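PDB 5IPF: hypoxanthine-guanine phosphoribosyltransferase (HGPRT) from Schistosoma mansoni, which catalyses the reversible transfer of a phosphoribosyl group from PRPP to hypoxanthine or guanine, forming IMP or GMP in purine salvage. Local coordinates for residues Tyr56-Asn61 / Phe206-Arg211; Asn74-Tyr79 / Arg112-Val117; Ile87-Val92 / Ala101-Gly106. All blocks are in the same frame, centred on the assembly; numbering follows the deposited sequence.

Contact 1: Tyr56-Asn61 / Phe206-Arg211; sequences YVLIPN and FEVPNR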
loop_
_atom_site.group_PDB
_atom_site.type_symbol
_atom_site.label_atom_id
_atom_site.label_comp_id
_atom_site.label_asym_id
_atom_site.label_seq_id
_atom_site.Cartn_x
_atom_site.Cartn_y
_atom_site.Cartn_z
ATOM N N TYR A 56 1.175 -7.184 -23.883
ATOM C CA TYR A 56 1.080 -5.903 -23.196
ATOM C C TYR A 56 0.405 -6.103 -21.846
ATOM O O TYR A 56 -0.060 -7.194 -21.514
ATOM C CB TYR A 56 0.330 -4.865 -24.039
ATOM C CG TYR A 56 -1.008 -5.320 -24.579
ATOM C CD1 TYR A 56 -2.153 -5.278 -23.793
ATOM C CD2 TYR A 56 -1.129 -5.767 -25.889
ATOM C CE1 TYR A 56 -3.380 -5.681 -24.290
ATOM C CE2 TYR A 56 -2.351 -6.172 -26.397
ATOM C CZ TYR A 56 -3.473 -6.127 -25.595
ATOM O OH TYR A 56 -4.688 -6.533 -26.101
ATOM N N VAL A 57 0.374 -5.032 -21.065
ATOM C CA VAL A 57 -0.311 -5.024 -19.778
ATOM C C VAL A 57 -1.725 -4.508 -19.991
ATOM O O VAL A 57 -1.920 -3.435 -20.574
ATOM C CB VAL A 57 0.442 -4.154 -18.760
ATOM C CG1 VAL A 57 -0.325 -4.100 -17.453
ATOM C CG2 VAL A 57 1.850 -4.681 -18.545
ATOM N N LEU A 58 -2.715 -5.268 -19.523
ATOM C CA LEU A 58 -4.107 -4.857 -19.678
ATOM C C LEU A 58 -4.578 -4.028 -18.485
ATOM O O LEU A 58 -5.012 -2.883 -18.649
ATOM C CB LEU A 58 -5.006 -6.082 -19.878
ATOM C CG LEU A 58 -6.381 -5.740 -20.463
ATOM C CD1 LEU A 58 -6.234 -5.177 -21.872
ATOM C CD2 LEU A 58 -7.312 -6.941 -20.454
ATOM N N ILE A 59 -4.500 -4.590 -17.282
ATOM C CA ILE A 59 -4.894 -3.869 -16.074
ATOM C C ILE A 59 -3.734 -3.878 -15.084
ATOM O O ILE A 59 -3.371 -4.944 -14.566
ATOM C CB ILE A 59 -6.158 -4.475 -15.442
ATOM C CG1 ILE A 59 -7.227 -4.723 -16.505
ATOM C CG2 ILE A 59 -6.710 -3.547 -14.375
ATOM C CD1 ILE A 59 -8.533 -5.237 -15.947
ATOM N N PRO A 60 -3.119 -2.730 -14.804
ATOM C CA PRO A 60 -2.070 -2.690 -13.779
ATOM C C PRO A 60 -2.627 -3.008 -12.399
ATOM O O PRO A 60 -3.812 -2.813 -12.120
ATOM C CB PRO A 60 -1.550 -1.250 -13.855
ATOM C CG PRO A 60 -1.900 -0.800 -15.236
ATOM C CD PRO A 60 -3.206 -1.466 -15.554
ATOM N N ASN A 61 -1.740 -3.497 -11.530
ATOM C CA ASN A 61 -2.148 -3.963 -10.206
ATOM C C ASN A 61 -2.811 -2.846 -9.401
ATOM O O ASN A 61 -3.904 -3.023 -8.840
ATOM C CB ASN A 61 -0.922 -4.522 -9.480
ATOM C CG ASN A 61 -1.236 -5.009 -8.086
ATOM O OD1 ASN A 61 -1.255 -4.227 -7.137
ATOM N ND2 ASN A 61 -1.472 -6.309 -7.951
ATOM N N PHE A 206 -14.030 -5.358 -13.873
ATOM C CA PHE A 206 -13.758 -4.867 -15.214
ATOM C C PHE A 206 -14.414 -5.777 -16.241
ATOM O O PHE A 206 -14.566 -6.982 -16.021
ATOM C CB PHE A 206 -12.247 -4.789 -15.492
ATOM C CG PHE A 206 -11.479 -4.001 -14.472
ATOM C CD1 PHE A 206 -11.004 -4.609 -13.320
ATOM C CD2 PHE A 206 -11.226 -2.654 -14.665
ATOM C CE1 PHE A 206 -10.298 -3.888 -12.379
ATOM C CE2 PHE A 206 -10.519 -1.927 -13.729
ATOM C CZ PHE A 206 -10.053 -2.545 -12.585
ATOM N N GLU A 207 -14.800 -5.184 -17.369
ATOM C CA GLU A 207 -15.276 -5.921 -18.536
ATOM C C GLU A 207 -14.195 -5.823 -19.608
ATOM O O GLU A 207 -13.931 -4.736 -20.132
ATOM C CB GLU A 207 -16.610 -5.367 -19.031
ATOM C CG GLU A 207 -17.102 -6.012 -20.315
ATOM C CD GLU A 207 -18.431 -5.451 -20.775
ATOM O OE1 GLU A 207 -19.400 -5.485 -19.985
ATOM O OE2 GLU A 207 -18.506 -4.968 -21.924
ATOM N N VAL A 208 -13.572 -6.954 -19.925
ATOM C CA VAL A 208 -12.392 -6.978 -20.786
ATOM C C VAL A 208 -12.748 -7.538 -22.161
ATOM O O VAL A 208 -13.733 -8.278 -22.293
ATOM C CB VAL A 208 -11.261 -7.793 -20.137
ATOM C CG1 VAL A 208 -10.817 -7.137 -18.839
ATOM C CG2 VAL A 208 -11.711 -9.226 -19.895
ATOM N N PRO A 209 -11.989 -7.210 -23.207
ATOM C CA PRO A 209 -12.246 -7.801 -24.525
ATOM C C PRO A 209 -12.024 -9.307 -24.512
ATOM O O PRO A 209 -11.500 -9.883 -23.557
ATOM C CB PRO A 209 -11.236 -7.095 -25.436
ATOM C CG PRO A 209 -10.911 -5.826 -24.724
ATOM C CD PRO A 209 -10.959 -6.161 -23.267
ATOM N N ASN A 210 -12.426 -9.951 -25.608
ATOM C CA ASN A 210 -12.359 -11.406 -25.685
ATOM C C ASN A 210 -10.966 -11.882 -26.088
ATOM O O ASN A 210 -10.813 -12.639 -27.052
ATOM C CB ASN A 210 -13.412 -11.942 -26.659
ATOM C CG ASN A 210 -13.633 -13.439 -26.514
ATOM O OD1 ASN A 210 -13.100 -14.071 -25.600
ATOM N ND2 ASN A 210 -14.425 -14.012 -27.413
ATOM N N ARG A 211 -9.949 -11.439 -25.360
ATOM C CA ARG A 211 -8.601 -11.970 -25.475
ATOM C C ARG A 211 -8.237 -12.683 -24.179
ATOM O O ARG A 211 -8.803 -12.409 -23.117
ATOM C CB ARG A 211 -7.590 -10.858 -25.777
#

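Contact 2: Asn74-Tyr79 / Arg112-Val117; sequences NIVDYY and RARGIV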
loop_
_atom_site.group_PDB
_atom_site.type_symbol
_atom_site.label_atom_id
_atom_site.label_comp_id
_atom_site.label_asym_id
_atom_site.label_seq_id
_atom_site.Cartn_x
_atom_site.Cartn_y
_atom_site.Cartn_z
ATOM N N ASN A 74 -19.468 -0.805 -2.413
ATOM C CA ASN A 74 -20.741 -1.295 -2.942
ATOM C C ASN A 74 -21.193 -2.565 -2.226
ATOM O O ASN A 74 -22.357 -2.684 -1.817
ATOM C CB ASN A 74 -20.620 -1.546 -4.445
ATOM C CG ASN A 74 -20.365 -0.278 -5.232
ATOM O OD1 ASN A 74 -20.765 0.808 -4.765
ATOM N ND2 ASN A 74 -19.769 -0.370 -6.324
ATOM N N ILE A 75 -20.287 -3.531 -2.074
ATOM C CA ILE A 75 -20.641 -4.783 -1.409
ATOM C C ILE A 75 -21.065 -4.519 0.033
ATOM O O ILE A 75 -22.075 -5.052 0.514
ATOM C CB ILE A 75 -19.467 -5.775 -1.484
ATOM C CG1 ILE A 75 -19.110 -6.071 -2.941
ATOM C CG2 ILE A 75 -19.806 -7.060 -0.756
ATOM C CD1 ILE A 75 -17.878 -6.938 -3.098
ATOM N N VAL A 76 -20.308 -3.673 0.738
ATOM C CA VAL A 76 -20.588 -3.441 2.152
ATOM C C VAL A 76 -21.961 -2.809 2.331
ATOM O O VAL A 76 -22.787 -3.299 3.111
ATOM C CB VAL A 76 -19.482 -2.587 2.794
ATOM C CG1 VAL A 76 -19.962 -2.016 4.121
ATOM C CG2 VAL A 76 -18.245 -3.429 3.013
ATOM N N ASP A 77 -22.240 -1.721 1.605
ATOM C CA ASP A 77 -23.530 -1.072 1.824
ATOM C C ASP A 77 -24.693 -1.866 1.235
ATOM O O ASP A 77 -25.837 -1.659 1.659
ATOM C CB ASP A 77 -23.528 0.370 1.297
ATOM C CG ASP A 77 -23.054 0.484 -0.131
ATOM O OD1 ASP A 77 -23.383 -0.398 -0.947
ATOM O OD2 ASP A 77 -22.357 1.475 -0.439
ATOM N N TYR A 78 -24.439 -2.782 0.295
ATOM C CA TYR A 78 -25.488 -3.729 -0.074
ATOM C C TYR A 78 -25.822 -4.644 1.098
ATOM O O TYR A 78 -26.980 -4.741 1.520
ATOM C CB TYR A 78 -25.083 -4.563 -1.290
ATOM C CG TYR A 78 -26.079 -5.674 -1.563
ATOM C CD1 TYR A 78 -27.250 -5.424 -2.263
ATOM C CD2 TYR A 78 -25.861 -6.965 -1.092
ATOM C CE1 TYR A 78 -28.174 -6.429 -2.501
ATOM C CE2 TYR A 78 -26.778 -7.974 -1.321
ATOM C CZ TYR A 78 -27.932 -7.704 -2.027
ATOM O OH TYR A 78 -28.846 -8.708 -2.260
ATOM N N TYR A 79 -24.810 -5.333 1.633
ATOM C CA TYR A 79 -25.051 -6.260 2.734
ATOM C C TYR A 79 -25.460 -5.563 4.024
ATOM O O TYR A 79 -25.872 -6.245 4.968
ATOM C CB TYR A 79 -23.813 -7.121 2.981
ATOM C CG TYR A 79 -23.644 -8.234 1.972
ATOM C CD1 TYR A 79 -24.291 -9.452 2.141
ATOM C CD2 TYR A 79 -22.846 -8.065 0.850
ATOM C CE1 TYR A 79 -24.143 -10.471 1.220
ATOM C CE2 TYR A 79 -22.693 -9.078 -0.077
ATOM C CZ TYR A 79 -23.341 -10.279 0.114
ATOM O OH TYR A 79 -23.191 -11.291 -0.805
ATOM N N ARG A 112 -14.071 -0.680 8.641
ATOM C CA ARG A 112 -13.380 -0.079 9.775
ATOM C C ARG A 112 -13.620 1.425 9.840
ATOM O O ARG A 112 -13.728 1.993 10.932
ATOM C CB ARG A 112 -11.887 -0.380 9.677
ATOM C CG ARG A 112 -11.245 -0.863 10.959
ATOM C CD ARG A 112 -9.932 -1.546 10.636
ATOM N NE ARG A 112 -9.207 -0.830 9.589
ATOM C CZ ARG A 112 -8.517 -1.424 8.621
ATOM N NH1 ARG A 112 -8.465 -2.748 8.556
ATOM N NH2 ARG A 112 -7.888 -0.695 7.708
ATOM N N ALA A 113 -13.709 2.083 8.685
ATOM C CA ALA A 113 -13.863 3.532 8.633
ATOM C C ALA A 113 -15.306 3.993 8.783
ATOM O O ALA A 113 -15.559 5.202 8.718
ATOM C CB ALA A 113 -13.288 4.073 7.322
ATOM N N ARG A 114 -16.256 3.080 8.986
ATOM C CA ARG A 114 -17.657 3.455 9.106
ATOM C C ARG A 114 -18.295 3.052 10.425
ATOM O O ARG A 114 -19.491 3.305 10.615
ATOM C CB ARG A 114 -18.478 2.841 7.966
ATOM C CG ARG A 114 -18.134 3.360 6.576
ATOM C CD ARG A 114 -19.296 3.153 5.613
ATOM N NE ARG A 114 -18.872 2.559 4.349
ATOM C CZ ARG A 114 -19.709 2.070 3.439
ATOM N NH1 ARG A 114 -21.017 2.101 3.655
ATOM N NH2 ARG A 114 -19.240 1.544 2.315
ATOM N N GLY A 115 -17.550 2.430 11.336
ATOM C CA GLY A 115 -18.164 1.879 12.527
ATOM C C GLY A 115 -19.156 0.759 12.290
ATOM O O GLY A 115 -19.811 0.326 13.240
ATOM N N ILE A 116 -19.289 0.268 11.056
ATOM C CA ILE A 116 -20.261 -0.783 10.757
ATOM C C ILE A 116 -19.782 -2.115 11.324
ATOM O O ILE A 116 -18.586 -2.430 11.293
ATOM C CB ILE A 116 -20.494 -0.872 9.235
ATOM C CG1 ILE A 116 -21.153 0.417 8.736
ATOM C CG2 ILE A 116 -21.318 -2.119 8.852
ATOM C CD1 ILE A 116 -21.237 0.520 7.234
ATOM N N VAL A 117 -20.713 -2.908 11.848
ATOM C CA VAL A 117 -20.427 -4.281 12.252
ATOM C C VAL A 117 -21.008 -5.197 11.180
ATOM O O VAL A 117 -22.227 -5.372 11.085
ATOM C CB VAL A 117 -20.986 -4.612 13.644
ATOM C CG1 VAL A 117 -20.549 -6.018 14.071
ATOM C CG2 VAL A 117 -20.515 -3.593 14.662
#

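Contact 3: Ile87-Val92 / Ala101-Gly106; sequences ITLMCV and ADLVDG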
loop_
_atom_site.group_PDB
_atom_site.type_symbol
_atom_site.label_atom_id
_atom_site.label_comp_id
_atom_site.label_asym_id
_atom_site.label_seq_id
_atom_site.Cartn_x
_atom_site.Cartn_y
_atom_site.Cartn_z
ATOM N N ILE A 87 -21.898 -12.831 6.558
ATOM C CA ILE A 87 -21.544 -12.852 5.140
ATOM C C ILE A 87 -20.253 -13.643 4.983
ATOM O O ILE A 87 -19.265 -13.370 5.671
ATOM C CB ILE A 87 -21.401 -11.433 4.547
ATOM C CG1 ILE A 87 -20.812 -11.489 3.136
ATOM C CG2 ILE A 87 -20.566 -10.538 5.448
ATOM C CD1 ILE A 87 -20.483 -10.121 2.556
ATOM N N THR A 88 -20.261 -14.627 4.085
ATOM C CA THR A 88 -19.173 -15.593 3.962
ATOM C C THR A 88 -18.578 -15.509 2.561
ATOM O O THR A 88 -19.229 -15.889 1.583
ATOM C CB THR A 88 -19.671 -17.009 4.255
ATOM O OG1 THR A 88 -20.187 -17.068 5.591
ATOM C CG2 THR A 88 -18.540 -18.011 4.115
ATOM N N LEU A 89 -17.341 -15.027 2.468
ATOM C CA LEU A 89 -16.638 -14.966 1.193
ATOM C C LEU A 89 -16.051 -16.336 0.872
ATOM O O LEU A 89 -15.226 -16.859 1.630
ATOM C CB LEU A 89 -15.535 -13.909 1.226
ATOM C CG LEU A 89 -15.911 -12.429 1.109
ATOM C CD1 LEU A 89 -16.544 -11.912 2.391
ATOM C CD2 LEU A 89 -14.684 -11.602 0.744
ATOM N N MET A 90 -16.476 -16.916 -0.247
ATOM C CA MET A 90 -15.968 -18.199 -0.714
ATOM C C MET A 90 -15.056 -17.970 -1.912
ATOM O O MET A 90 -15.517 -17.534 -2.970
ATOM C CB MET A 90 -17.107 -19.144 -1.090
ATOM C CG MET A 90 -16.644 -20.364 -1.867
ATOM S SD MET A 90 -17.977 -21.518 -2.228
ATOM C CE MET A 90 -18.301 -22.173 -0.595
ATOM N N CYS A 91 -13.776 -18.279 -1.753
ATOM C CA CYS A 91 -12.791 -18.056 -2.803
ATOM C C CYS A 91 -12.649 -19.314 -3.653
ATOM O O CYS A 91 -12.407 -20.407 -3.123
ATOM C CB CYS A 91 -11.444 -17.664 -2.197
ATOM S SG CYS A 91 -10.135 -17.355 -3.401
ATOM N N VAL A 92 -12.810 -19.161 -4.965
ATOM C CA VAL A 92 -12.482 -20.236 -5.898
ATOM C C VAL A 92 -10.967 -20.262 -6.049
ATOM O O VAL A 92 -10.370 -19.313 -6.566
ATOM C CB VAL A 92 -13.180 -20.037 -7.251
ATOM C CG1 VAL A 92 -13.071 -21.295 -8.102
ATOM C CG2 VAL A 92 -14.635 -19.653 -7.040
ATOM N N ALA A 101 -7.613 -11.536 -1.521
ATOM C CA ALA A 101 -6.804 -10.857 -0.512
ATOM C C ALA A 101 -7.014 -9.349 -0.566
ATOM O O ALA A 101 -7.307 -8.712 0.455
ATOM C CB ALA A 101 -5.329 -11.211 -0.700
ATOM N N ASP A 102 -6.884 -8.758 -1.757
ATOM C CA ASP A 102 -7.088 -7.318 -1.876
ATOM C C ASP A 102 -8.538 -6.933 -1.607
ATOM O O ASP A 102 -8.801 -5.872 -1.019
ATOM C CB ASP A 102 -6.647 -6.839 -3.259
ATOM C CG ASP A 102 -5.158 -7.032 -3.493
ATOM O OD1 ASP A 102 -4.380 -6.889 -2.527
ATOM O OD2 ASP A 102 -4.763 -7.328 -4.641
ATOM N N LEU A 103 -9.490 -7.781 -2.010
ATOM C CA LEU A 103 -10.895 -7.494 -1.736
ATOM C C LEU A 103 -11.175 -7.487 -0.239
ATOM O O LEU A 103 -11.892 -6.613 0.261
ATOM C CB LEU A 103 -11.792 -8.512 -2.436
ATOM C CG LEU A 103 -13.286 -8.382 -2.119
ATOM C CD1 LEU A 103 -13.852 -7.092 -2.698
ATOM C CD2 LEU A 103 -14.062 -9.593 -2.618
ATOM N N VAL A 104 -10.628 -8.460 0.493
ATOM C CA VAL A 104 -10.809 -8.502 1.942
ATOM C C VAL A 104 -10.137 -7.300 2.593
ATOM O O VAL A 104 -10.656 -6.728 3.560
ATOM C CB VAL A 104 -10.280 -9.836 2.505
ATOM C CG1 VAL A 104 -10.038 -9.737 4.001
ATOM C CG2 VAL A 104 -11.258 -10.961 2.202
ATOM N N ASP A 105 -8.978 -6.893 2.068
ATOM C CA ASP A 105 -8.331 -5.666 2.527
ATOM C C ASP A 105 -9.280 -4.477 2.424
ATOM O O ASP A 105 -9.525 -3.763 3.406
ATOM C CB ASP A 105 -7.059 -5.419 1.707
ATOM C CG ASP A 105 -5.936 -4.799 2.524
ATOM O OD1 ASP A 105 -5.922 -3.560 2.692
ATOM O OD2 ASP A 105 -5.051 -5.552 2.981
ATOM N N GLY A 106 -9.834 -4.259 1.230
ATOM C CA GLY A 106 -10.742 -3.138 1.045
ATOM C C GLY A 106 -11.998 -3.243 1.890
ATOM O O GLY A 106 -12.492 -2.238 2.406
#

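Contact 1: Tyr56-Asn61 / Phe206-Arg211
Ile-59 lays its CD1 methyl over one face of the Phe-206 ring. CD1 stands 3.8 Å from the ring centroid, 25° off the ring normal, which satisfies a CH-pi contact; the methyl is displaced toward the attached end of the ring, for its nearest ring atom is Phe-206 CG at 3.5 Å. The second branch reaches the far end: Ile-59 CG2 lies 3.9 Å from Phe-206 CZ. With CG1 anti to the carbonyl carbon (chi1 -47°) and an extended chi2, Ile-59 also brings CD1 to 4.1 Å from CG1 of Val-208. Beside it Leu-58 adds its CD2, 3.9 Å from that same Val-208 CG1.

Two successive residues can point the same way because Leu-58 and Ile-59 both pair with Ile-230 in a classic beta bulge of the antiparallel sheet 54-59/230-233/213-214. On the other side, Phe-206 and Val-208 project from alternate positions of strand 203-208 in the parallel sheet of the phosphoribosyltransferase fold, while Glu-207 between them points away, so that apolar side chains join this sheet to the antiparallel one. Leu-189 of strand 189-191 touches Ile-59, Phe-206 and Val-208, and Met-63 and Arg-67 of helix 61-81 touch the Phe-206 side chain. The Val-208 side chain lies about 7 Å from the bound IMP.

Contact 2: Asn74-Tyr79 / Arg112-Val117
Arg-114 reaches from the loop toward helix 61-81 and meets Val-76 with a face of its guanidinium and Asp-77 with an edge. Val-76 CG1 stands 4.0 Å above the guanidinium plane, shifted toward its rim, and its nearest atom there is Arg-114 NH2 at 4.1 Å. That branch is the one anti to the backbone N (chi1 164°), a setting that also brings Val-76 CG1 to 4.2 Å from CD1 of Ile-116. One methyl is thereby shared between a planar cation and an aliphatic tip of the same loop.

At the edge of the guanidinium, close to its plane, sits Asp-77 CB, 3.9 Å from Arg-114 NH1. The carboxylate itself stays farther off: Asp-77 OD2 is 4.2 Å from Arg-114 NH2, beyond salt-bridge range, with the two planes turned 53° apart. A weak hydrogen bond from Arg-114 NH2 to Thr-110 OG1 ties the guanidinium back to helix 97-112, whose Leu-107 and Val-111 also touch Val-76. The loop that leads from that helix to strand 120-125 is thus packed against helix 61-81 by van der Waals contact, to which Asp-77 probably adds a modest, poorly directed electrostatic attraction.

Contact 3: Ile87-Val92 / Ala101-Gly106
Leu-89 carries the strand side of this contact with a single methyl, CD2, which meets two consecutive residues of the facing helix. Its nearer partner is Val-104 CG2 at 3.8 Å, and Leu-103 CD2 follows at 4.0 Å from the same Leu-89 CD2. In both pairs the side chains run at a slant to each other, so the touching is between branch ends and not along their lengths. The closest CA atoms, those of Leu-89 and Val-104, remain 8.7 Å apart, a spacing bridged by the side chains.

Leu-103 has CG anti to the backbone N (chi1 175°), which extends its CD2 toward the sheet. Val-104 leaves the helix to the side of the strand, and its CG2, anti to the carbonyl carbon, makes the approach.

Around these three residues, Leu-100 and Leu-107 of helix 97-112 also touch Leu-89, and Leu-156 of strand 154-159 packs on it from the sheet. Leu-103 reaches Val-158 of that neighbouring strand and Ser-72 of helix 61-81, while Val-104 touches Phe-97 of the third subunit. Strand 87-92 itself is held between parallel strands 120-125 and 154-159; backbone hydrogen bonds join Leu-89 to Ser-121 and Thr-88 to Leu-156. Strand 87-92, helix 97-112 and strand 120-125 form a beta-alpha-beta unit of the phosphoribosyltransferase fold, and this contact seats its helix on its first strand. Since every touching atom is a methyl carbon and all three residues are buried, the cohesion here is hydrophobic and dispersive, without the directionality of a polar bond.

Overall arrangement
Contacts 1 and 3 are buried and wholly apolar, whereas contact 2 is partly buried, its centre about 20 Å from the centre of the chain, and mixes a charged group with aliphatic ones. Contact 1 joins two sheets; contact 3 seats a helix on a strand of the same parallel sheet that contact 1 reaches, with their centres about 21 Å apart on opposite sides of the chain centre. Contacts 2 and 3 touch through helix 61-81: Tyr-79 CD2 lies 3.6 Å from Ile-87 CD1 of strand 87-92, and Ile-75 CD1 4.0 Å from Leu-103 CD1 of helix 97-112, which leads into the loop of contact 2. Helix 61-81 follows strand 54-59 directly and so connects contact 1 to contact 2.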